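Local coordinates for cell wall binding protein cwp8 (Peptoclostridium difficile, PDB 5J6Q), which probably attaches to the bacterial cell wall through its three CWB2 modules, as a cell wall protein related to the S-layer, at residues G198-T203 / I579-I584; A516-D521 / L572-E577. All blocks are in the same frame, centred on the assembly; numbering follows the deposited sequence.

Contact 1 joins the loop 198-203, in Cwp8 domain 3, to the start of helix 581-590 in a CWB2 module; contact 2 lies within that CWB2 module, pairing strands 516-519 and 572-575. Their centres are about 10 Å apart, and strand 572-575 is followed in the chain, after a short loop, by helix 581-590. The two meet at Q574, whose OE1 lies 2.9 Å from R200 NH1, a probable hydrogen bond that ties the domain 3 loop to the strand pair. Packing continues the connection: I584 CD1 sits 3.6 Å from V518 CG1, and I579 CD1 3.7 Å from A519 CA. Each contact also has a sulfate ion beside it, probably from the crystallisation liquor.

Contact 1 of 2, residues G198-T203 / I579-I584; sequences GIRLTT and IAKNAI. With SO4 (sulfate ion), chain F.
R200 reaches across to the turn before helix 581-590 and gives NH1 to I579 O in a nearly straight hydrogen bond of 2.8 Å (173° at the hydrogen). The acceptor lies in the guanidinium plane, while NH1 is tilted 32° from the plane of the I579 carbonyl. Over one face of the guanidinium lies K581 CA, and I584 CG1 approaches NH1 obliquely at 3.8 Å. NH2 donates to a water and, weakly, to O4 of a sulfate ion, which K581 N also binds at 2.7 Å; the amide at the helix start thus helps hold the anion. Beside this polar patch, I199 CG2 packs on K581 CG at 3.5 Å and I199 CD1 on I584 CG2 at 3.8 Å. K581 CG stands anti to the backbone N (chi1 -177°), placing it against I199.

In the second shell, D197 forms a salt bridge with R200 NE through its carboxylate and accepts a hydrogen bond from K581 NZ at its backbone O. I199, R200 and I584 all touch V286 of strand 286-289, so the domain 3 loop packs against both the edge strand of the CWB2 sheet and helix 581-590.

Contact 2 of 2, residues A516-D521 / L572-E577; sequences AYVAKD and LVQIGE. With SO4 (sulfate ion), chain H.
V518 turns both its backbone N and its O to strand 572-575, N donating to V573 O and O accepting from I575 N. With V573 N to A516 O at 2.9 Å, these make a three-bond parallel ladder in which A516, Y517 and V518 pair with L572, V573 and Q574. The I575 N bond is nearly straight (171°), whereas V518 N to V573 O, at 3.0 Å, is more bent (144°). Two CA-H...O contacts, from L572 CA to A516 O and from Y517 CA to V573 O, supplement the ladder. Beyond it, a water bridges K520 N and I575 O.

The apolar contacts fall on two faces. On one, Y517 and V573 lie side by side: V573 CG2 sits over a ring face, offset toward the rim, and V573 CB is 3.7 Å from Y517 CD2. I575 CD1 meets the ring edge at CD2, 4.2 Å away. The other face carries A516, V518, L572 and Q574; V518 CG1, set between the backbone N and the carbonyl carbon (chi1 53°), touches L572 CD1 at 3.9 Å and Q574 CA at 3.7 Å, and helix 581-590 packs on this side through I584 and I587.

Among the polar side chains, Q574 NE2 donates to G576 O at 3.0 Å, and with R200 as the partner of OE1 both ends of the amide are fixed. Y517 OH is bonded to S543, and K520 NZ to Q529.

The chemistry is that of two inner strands of a parallel sheet: backbone bonds set the register, and apolar side chains meet helices 531-542 and 581-590 on opposite faces.

Contact 1 of 2, residues G198-T203 / I579-I584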
ATOM      1  N   GLY A 198       4.872  -5.791  -4.842  1.00 39.33           N
ATOM      2  CA  GLY A 198       5.736  -6.962  -4.646  1.00 45.92           C
ATOM      3  C   GLY A 198       6.991  -6.614  -3.804  1.00 47.75           C
ATOM      4  O   GLY A 198       7.442  -7.377  -2.952  1.00 43.86           O
ATOM      5  N   ILE A 199       7.551  -5.405  -4.003  1.00 48.70           N
ATOM      6  CA  ILE A 199       8.748  -5.018  -3.247  1.00 44.90           C
ATOM      7  C   ILE A 199       8.733  -3.492  -2.875  1.00 40.62           C
ATOM      8  O   ILE A 199       9.292  -3.108  -1.873  1.00 42.12           O
ATOM      9  CB  ILE A 199       9.959  -5.505  -4.064  1.00 41.45           C
ATOM     10  CG1 ILE A 199      11.280  -5.126  -3.362  1.00 38.67           C
ATOM     11  CG2 ILE A 199       9.880  -4.923  -5.550  1.00 36.07           C
ATOM     12  CD1 ILE A 199      12.474  -5.931  -3.881  1.00 35.18           C
ATOM     13  N   ARG A 200       8.047  -2.659  -3.636  1.00 39.66           N
ATOM     14  CA  ARG A 200       7.936  -1.258  -3.298  1.00 37.53           C
ATOM     15  C   ARG A 200       6.492  -0.808  -3.005  1.00 36.80           C
ATOM     16  O   ARG A 200       5.564  -1.286  -3.608  1.00 32.85           O
ATOM     17  CB  ARG A 200       8.407  -0.426  -4.493  1.00 40.50           C
ATOM     18  CG  ARG A 200       9.836  -0.711  -4.956  1.00 33.64           C
ATOM     19  CD  ARG A 200      10.060  -0.063  -6.377  1.00 35.00           C
ATOM     20  NE  ARG A 200       9.268  -0.714  -7.444  1.00 35.00           N
ATOM     21  CZ  ARG A 200       9.523  -0.582  -8.757  1.00 39.24           C
ATOM     22  NH1 ARG A 200      10.554   0.143  -9.190  1.00 29.05           N
ATOM     23  NH2 ARG A 200       8.726  -1.184  -9.654  1.00 37.40           N
ATOM     24  N   LEU A 201       6.308   0.104  -2.091  1.00 34.54           N
ATOM     25  CA  LEU A 201       4.971   0.656  -1.978  1.00 36.38           C
ATOM     26  C   LEU A 201       4.661   1.489  -3.244  1.00 36.78           C
ATOM     27  O   LEU A 201       5.554   1.931  -3.952  1.00 35.43           O
ATOM     28  CB  LEU A 201       4.859   1.565  -0.770  1.00 33.43           C
ATOM     29  CG  LEU A 201       5.066   0.815   0.593  1.00 40.26           C
ATOM     30  CD1 LEU A 201       5.346   1.900   1.732  1.00 36.77           C
ATOM     31  CD2 LEU A 201       3.801  -0.006   0.912  1.00 42.26           C
ATOM     32  N   THR A 202       3.362   1.718  -3.548  1.00 36.26           N
ATOM     33  CA  THR A 202       3.013   2.528  -4.754  1.00 36.10           C
ATOM     34  C   THR A 202       2.831   3.940  -4.191  1.00 34.41           C
ATOM     35  O   THR A 202       2.989   4.142  -2.965  1.00 31.54           O
ATOM     36  CB  THR A 202       1.649   2.014  -5.317  1.00 35.81           C
ATOM     37  OG1 THR A 202       0.748   2.121  -4.220  1.00 38.43           O
ATOM     38  CG2 THR A 202       1.707   0.575  -5.751  1.00 33.14           C
ATOM     39  N   THR A 203       2.541   4.929  -5.043  1.00 35.31           N
ATOM     40  CA  THR A 203       2.184   6.274  -4.555  1.00 38.26           C
ATOM     41  C   THR A 203       0.937   6.129  -3.602  1.00 38.20           C
ATOM     42  O   THR A 203       0.886   6.808  -2.582  1.00 41.11           O
ATOM     43  CB  THR A 203       1.787   7.215  -5.784  1.00 43.43           C
ATOM     44  OG1 THR A 203       2.879   7.150  -6.721  1.00 49.72           O
ATOM     45  CG2 THR A 203       1.580   8.745  -5.348  1.00 44.73           C
ATOM     46  N   ILE A 579      11.743   2.756 -12.878  1.00 38.33           N
ATOM     47  CA  ILE A 579      12.822   1.800 -12.767  1.00 27.22           C
ATOM     48  C   ILE A 579      12.154   0.476 -12.727  1.00 27.25           C
ATOM     49  O   ILE A 579      11.237   0.275 -11.943  1.00 30.90           O
ATOM     50  CB  ILE A 579      13.737   2.098 -11.509  1.00 33.20           C
ATOM     51  CG1 ILE A 579      14.673   3.395 -11.752  1.00 31.38           C
ATOM     52  CG2 ILE A 579      14.587   0.858 -11.305  1.00 32.61           C
ATOM     53  CD1 ILE A 579      15.134   4.083 -10.455  1.00 35.33           C
ATOM     54  N   ALA A 580      12.593  -0.468 -13.577  1.00 33.24           N
ATOM     55  CA  ALA A 580      11.981  -1.824 -13.655  1.00 30.41           C
ATOM     56  C   ALA A 580      12.024  -2.513 -12.247  1.00 35.05           C
ATOM     57  O   ALA A 580      13.096  -2.492 -11.615  1.00 30.50           O
ATOM     58  CB  ALA A 580      12.820  -2.648 -14.618  1.00 30.17           C
ATOM     59  N   LYS A 581      10.941  -3.151 -11.834  1.00 34.72           N
ATOM     60  CA  LYS A 581      10.853  -3.881 -10.564  1.00 38.03           C
ATOM     61  C   LYS A 581      11.923  -4.979 -10.547  1.00 35.59           C
ATOM     62  O   LYS A 581      12.537  -5.339  -9.484  1.00 31.90           O
ATOM     63  CB  LYS A 581       9.433  -4.560 -10.396  1.00 33.24           C
ATOM     64  CG  LYS A 581       9.315  -5.286  -9.015  1.00 37.27           C
ATOM     65  CD  LYS A 581       7.850  -5.602  -8.633  1.00 46.14           C
ATOM     66  CE  LYS A 581       7.172  -6.492  -9.643  1.00 55.10           C
ATOM     67  NZ  LYS A 581       5.790  -6.822  -9.179  1.00 72.15           N
ATOM     68  N   ASN A 582      12.137  -5.551 -11.697  1.00 36.10           N
ATOM     69  CA  ASN A 582      13.192  -6.596 -11.756  1.00 45.87           C
ATOM     70  C   ASN A 582      14.660  -6.109 -11.318  1.00 45.46           C
ATOM     71  O   ASN A 582      15.390  -6.888 -10.687  1.00 44.19           O
ATOM     72  CB  ASN A 582      13.271  -7.147 -13.126  1.00 47.06           C
ATOM     73  CG  ASN A 582      12.191  -8.198 -13.385  1.00 63.57           C
ATOM     74  OD1 ASN A 582      12.107  -8.666 -14.535  1.00 71.94           O
ATOM     75  ND2 ASN A 582      11.321  -8.612 -12.411  1.00 65.93           N
ATOM     76  N   ALA A 583      15.055  -4.863 -11.641  1.00 41.60           N
ATOM     77  CA  ALA A 583      16.382  -4.368 -11.256  1.00 40.62           C
ATOM     78  C   ALA A 583      16.404  -4.193  -9.774  1.00 38.19           C
ATOM     79  O   ALA A 583      17.421  -4.484  -9.187  1.00 35.21           O
ATOM     80  CB  ALA A 583      16.705  -3.009 -11.907  1.00 41.35           C
ATOM     81  N   ILE A 584      15.308  -3.685  -9.188  1.00 34.59           N
ATOM     82  CA  ILE A 584      15.209  -3.573  -7.731  1.00 34.24           C
ATOM     83  C   ILE A 584      15.264  -4.975  -7.128  1.00 37.60           C
ATOM     84  O   ILE A 584      15.862  -5.173  -6.022  1.00 37.48           O
ATOM     85  CB  ILE A 584      13.855  -2.915  -7.256  1.00 33.73           C
ATOM     86  CG1 ILE A 584      13.670  -1.472  -7.833  1.00 38.06           C
ATOM     87  CG2 ILE A 584      13.737  -2.865  -5.694  1.00 29.48           C
ATOM     88  CD1 ILE A 584      14.905  -0.552  -7.954  1.00 40.31           C
TER
HETATM   89  S   SO4 F 705       7.952  -2.816 -13.736  1.00102.56           S
HETATM   90  O1  SO4 F 705       6.974  -3.888 -13.424  1.00102.81           O
HETATM   91  O2  SO4 F 705       8.998  -3.296 -14.630  1.00 98.94           O
HETATM   92  O3  SO4 F 705       7.280  -1.698 -14.404  1.00105.64           O
HETATM   93  O4  SO4 F 705       8.489  -2.356 -12.485  1.00102.70           O
HETATM   94  O   HOH W   1       8.230   0.033 -12.050  1.00 59.15           O

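Contact 2 of 2, residues A516-D521 / L572-E577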
ATOM      1  N   ALA A 516      22.114   1.345  -0.323  1.00 33.24           N
ATOM      2  CA  ALA A 516      22.308   1.477  -1.781  1.00 37.32           C
ATOM      3  C   ALA A 516      21.157   2.356  -2.258  1.00 34.21           C
ATOM      4  O   ALA A 516      19.981   2.164  -1.821  1.00 37.00           O
ATOM      5  CB  ALA A 516      22.259   0.084  -2.502  1.00 35.38           C
ATOM      6  N   TYR A 517      21.473   3.320  -3.026  1.00 28.08           N
ATOM      7  CA  TYR A 517      20.443   4.108  -3.660  1.00 29.94           C
ATOM      8  C   TYR A 517      20.370   3.673  -5.190  1.00 29.51           C
ATOM      9  O   TYR A 517      21.385   3.218  -5.735  1.00 29.60           O
ATOM     10  CB  TYR A 517      20.890   5.554  -3.615  1.00 28.99           C
ATOM     11  CG  TYR A 517      20.700   6.171  -2.235  1.00 44.20           C
ATOM     12  CD1 TYR A 517      21.593   5.924  -1.212  1.00 40.14           C
ATOM     13  CD2 TYR A 517      19.617   6.993  -1.959  1.00 45.52           C
ATOM     14  CE1 TYR A 517      21.433   6.478   0.048  1.00 45.19           C
ATOM     15  CE2 TYR A 517      19.426   7.547  -0.694  1.00 42.59           C
ATOM     16  CZ  TYR A 517      20.348   7.283   0.304  1.00 48.16           C
ATOM     17  OH  TYR A 517      20.156   7.763   1.555  1.00 35.39           O
ATOM     18  N   VAL A 518      19.228   3.854  -5.901  1.00 28.58           N
ATOM     19  CA  VAL A 518      19.232   3.464  -7.375  1.00 23.61           C
ATOM     20  C   VAL A 518      18.462   4.548  -8.153  1.00 26.85           C
ATOM     21  O   VAL A 518      17.456   5.047  -7.629  1.00 27.32           O
ATOM     22  CB  VAL A 518      18.617   2.024  -7.513  1.00 30.51           C
ATOM     23  CG1 VAL A 518      17.260   1.881  -6.859  1.00 32.61           C
ATOM     24  CG2 VAL A 518      18.505   1.604  -8.969  1.00 21.24           C
ATOM     25  N   ALA A 519      18.923   4.927  -9.383  1.00 26.79           N
ATOM     26  CA  ALA A 519      18.245   5.969 -10.100  1.00 22.07           C
ATOM     27  C   ALA A 519      18.339   5.725 -11.611  1.00 25.06           C
ATOM     28  O   ALA A 519      19.200   4.988 -12.037  1.00 29.65           O
ATOM     29  CB  ALA A 519      18.942   7.289  -9.757  1.00 21.46           C
ATOM     30  N   LYS A 520      17.523   6.382 -12.428  1.00 25.77           N
ATOM     31  CA  LYS A 520      17.596   6.031 -13.928  1.00 21.57           C
ATOM     32  C   LYS A 520      18.835   6.375 -14.479  1.00 23.46           C
ATOM     33  O   LYS A 520      19.401   7.395 -14.109  1.00 28.87           O
ATOM     34  CB  LYS A 520      16.462   6.791 -14.594  1.00 24.07           C
ATOM     35  CG  LYS A 520      15.186   6.105 -14.155  1.00 33.80           C
ATOM     36  CD  LYS A 520      13.968   6.651 -14.950  1.00 45.64           C
ATOM     37  CE  LYS A 520      13.470   7.890 -14.347  1.00 45.60           C
ATOM     38  NZ  LYS A 520      12.592   8.519 -15.308  1.00 59.02           N
ATOM     39  N   ASP A 521      19.332   5.587 -15.384  1.00 20.45           N
ATOM     40  CA  ASP A 521      20.635   5.882 -16.012  1.00 20.06           C
ATOM     41  C   ASP A 521      20.615   6.741 -17.336  1.00 32.78           C
ATOM     42  O   ASP A 521      21.652   7.045 -17.887  1.00 33.68           O
ATOM     43  CB  ASP A 521      21.253   4.509 -16.347  1.00 26.24           C
ATOM     44  CG  ASP A 521      20.323   3.651 -17.285  1.00 33.76           C
ATOM     45  OD1 ASP A 521      19.322   4.184 -17.799  1.00 36.70           O
ATOM     46  OD2 ASP A 521      20.617   2.464 -17.501  1.00 41.36           O
ATOM     47  N   LEU A 572      17.472  -0.345   0.543  1.00 31.78           N
ATOM     48  CA  LEU A 572      17.577   0.056  -0.893  1.00 30.27           C
ATOM     49  C   LEU A 572      16.623   1.247  -1.065  1.00 32.01           C
ATOM     50  O   LEU A 572      15.446   1.126  -0.769  1.00 34.32           O
ATOM     51  CB  LEU A 572      17.207  -1.150  -1.705  1.00 33.82           C
ATOM     52  CG  LEU A 572      17.186  -0.994  -3.214  1.00 33.40           C
ATOM     53  CD1 LEU A 572      18.454  -0.268  -3.781  1.00 37.83           C
ATOM     54  CD2 LEU A 572      17.061  -2.406  -3.708  1.00 42.17           C
ATOM     55  N   VAL A 573      17.131   2.434  -1.413  1.00 33.79           N
ATOM     56  CA  VAL A 573      16.256   3.604  -1.590  1.00 34.93           C
ATOM     57  C   VAL A 573      16.161   3.868  -3.116  1.00 37.99           C
ATOM     58  O   VAL A 573      17.185   4.196  -3.701  1.00 44.16           O
ATOM     59  CB  VAL A 573      16.846   4.840  -0.899  1.00 32.36           C
ATOM     60  CG1 VAL A 573      15.980   6.067  -1.086  1.00 26.18           C
ATOM     61  CG2 VAL A 573      17.091   4.575   0.608  1.00 31.78           C
ATOM     62  N   GLN A 574      15.015   3.725  -3.761  1.00 34.02           N
ATOM     63  CA  GLN A 574      14.875   4.111  -5.208  1.00 26.29           C
ATOM     64  C   GLN A 574      14.566   5.631  -5.380  1.00 26.04           C
ATOM     65  O   GLN A 574      13.617   6.088  -4.778  1.00 29.47           O
ATOM     66  CB  GLN A 574      13.657   3.359  -5.857  1.00 29.09           C
ATOM     67  CG  GLN A 574      13.286   3.931  -7.249  1.00 26.38           C
ATOM     68  CD  GLN A 574      12.365   2.969  -7.947  1.00 35.32           C
ATOM     69  OE1 GLN A 574      12.459   1.762  -7.750  1.00 33.43           O
ATOM     70  NE2 GLN A 574      11.350   3.494  -8.635  1.00 27.75           N
ATOM     71  N   ILE A 575      15.291   6.394  -6.188  1.00 25.14           N
ATOM     72  CA  ILE A 575      14.956   7.787  -6.444  1.00 26.27           C
ATOM     73  C   ILE A 575      14.139   7.863  -7.782  1.00 30.58           C
ATOM     74  O   ILE A 575      14.678   7.370  -8.811  1.00 30.03           O
ATOM     75  CB  ILE A 575      16.223   8.692  -6.699  1.00 25.85           C
ATOM     76  CG1 ILE A 575      17.278   8.527  -5.503  1.00 30.60           C
ATOM     77  CG2 ILE A 575      15.815  10.230  -6.794  1.00 20.36           C
ATOM     78  CD1 ILE A 575      16.551   8.730  -4.238  1.00 22.40           C
ATOM     79  N   GLY A 576      12.931   8.512  -7.805  1.00 30.31           N
ATOM     80  CA  GLY A 576      12.239   8.621  -9.121  1.00 35.53           C
ATOM     81  C   GLY A 576      11.402   7.415  -9.445  1.00 34.59           C
ATOM     82  O   GLY A 576      11.305   6.455  -8.646  1.00 37.92           O
ATOM     83  N   GLU A 577      10.798   7.437 -10.616  1.00 35.63           N
ATOM     84  CA  GLU A 577       9.873   6.395 -11.082  1.00 41.16           C
ATOM     85  C   GLU A 577      10.339   5.825 -12.412  1.00 42.02           C
ATOM     86  O   GLU A 577      11.265   6.375 -13.001  1.00 46.01           O
ATOM     87  CB  GLU A 577       8.439   7.032 -11.293  1.00 41.02           C
ATOM     88  CG  GLU A 577       7.762   7.344  -9.996  1.00 46.82           C
ATOM     89  CD  GLU A 577       7.425   6.131  -9.146  1.00 52.40           C
ATOM     90  OE1 GLU A 577       7.338   6.312  -7.909  1.00 53.49           O
ATOM     91  OE2 GLU A 577       7.243   5.023  -9.695  1.00 60.48           O
TER
HETATM   92  S   SO4 H 707      16.954   7.501   2.566  1.00 75.60           S
HETATM   93  O1  SO4 H 707      17.337   7.522   1.147  1.00 77.70           O
HETATM   94  O2  SO4 H 707      15.368   7.411   2.644  1.00 69.86           O
HETATM   95  O3  SO4 H 707      17.511   6.403   3.419  1.00 71.55           O
HETATM   96  O4  SO4 H 707      17.562   8.779   2.864  1.00 75.77           O
HETATM   97  O   HOH W   2      15.148   7.696 -11.385  1.00 34.18           O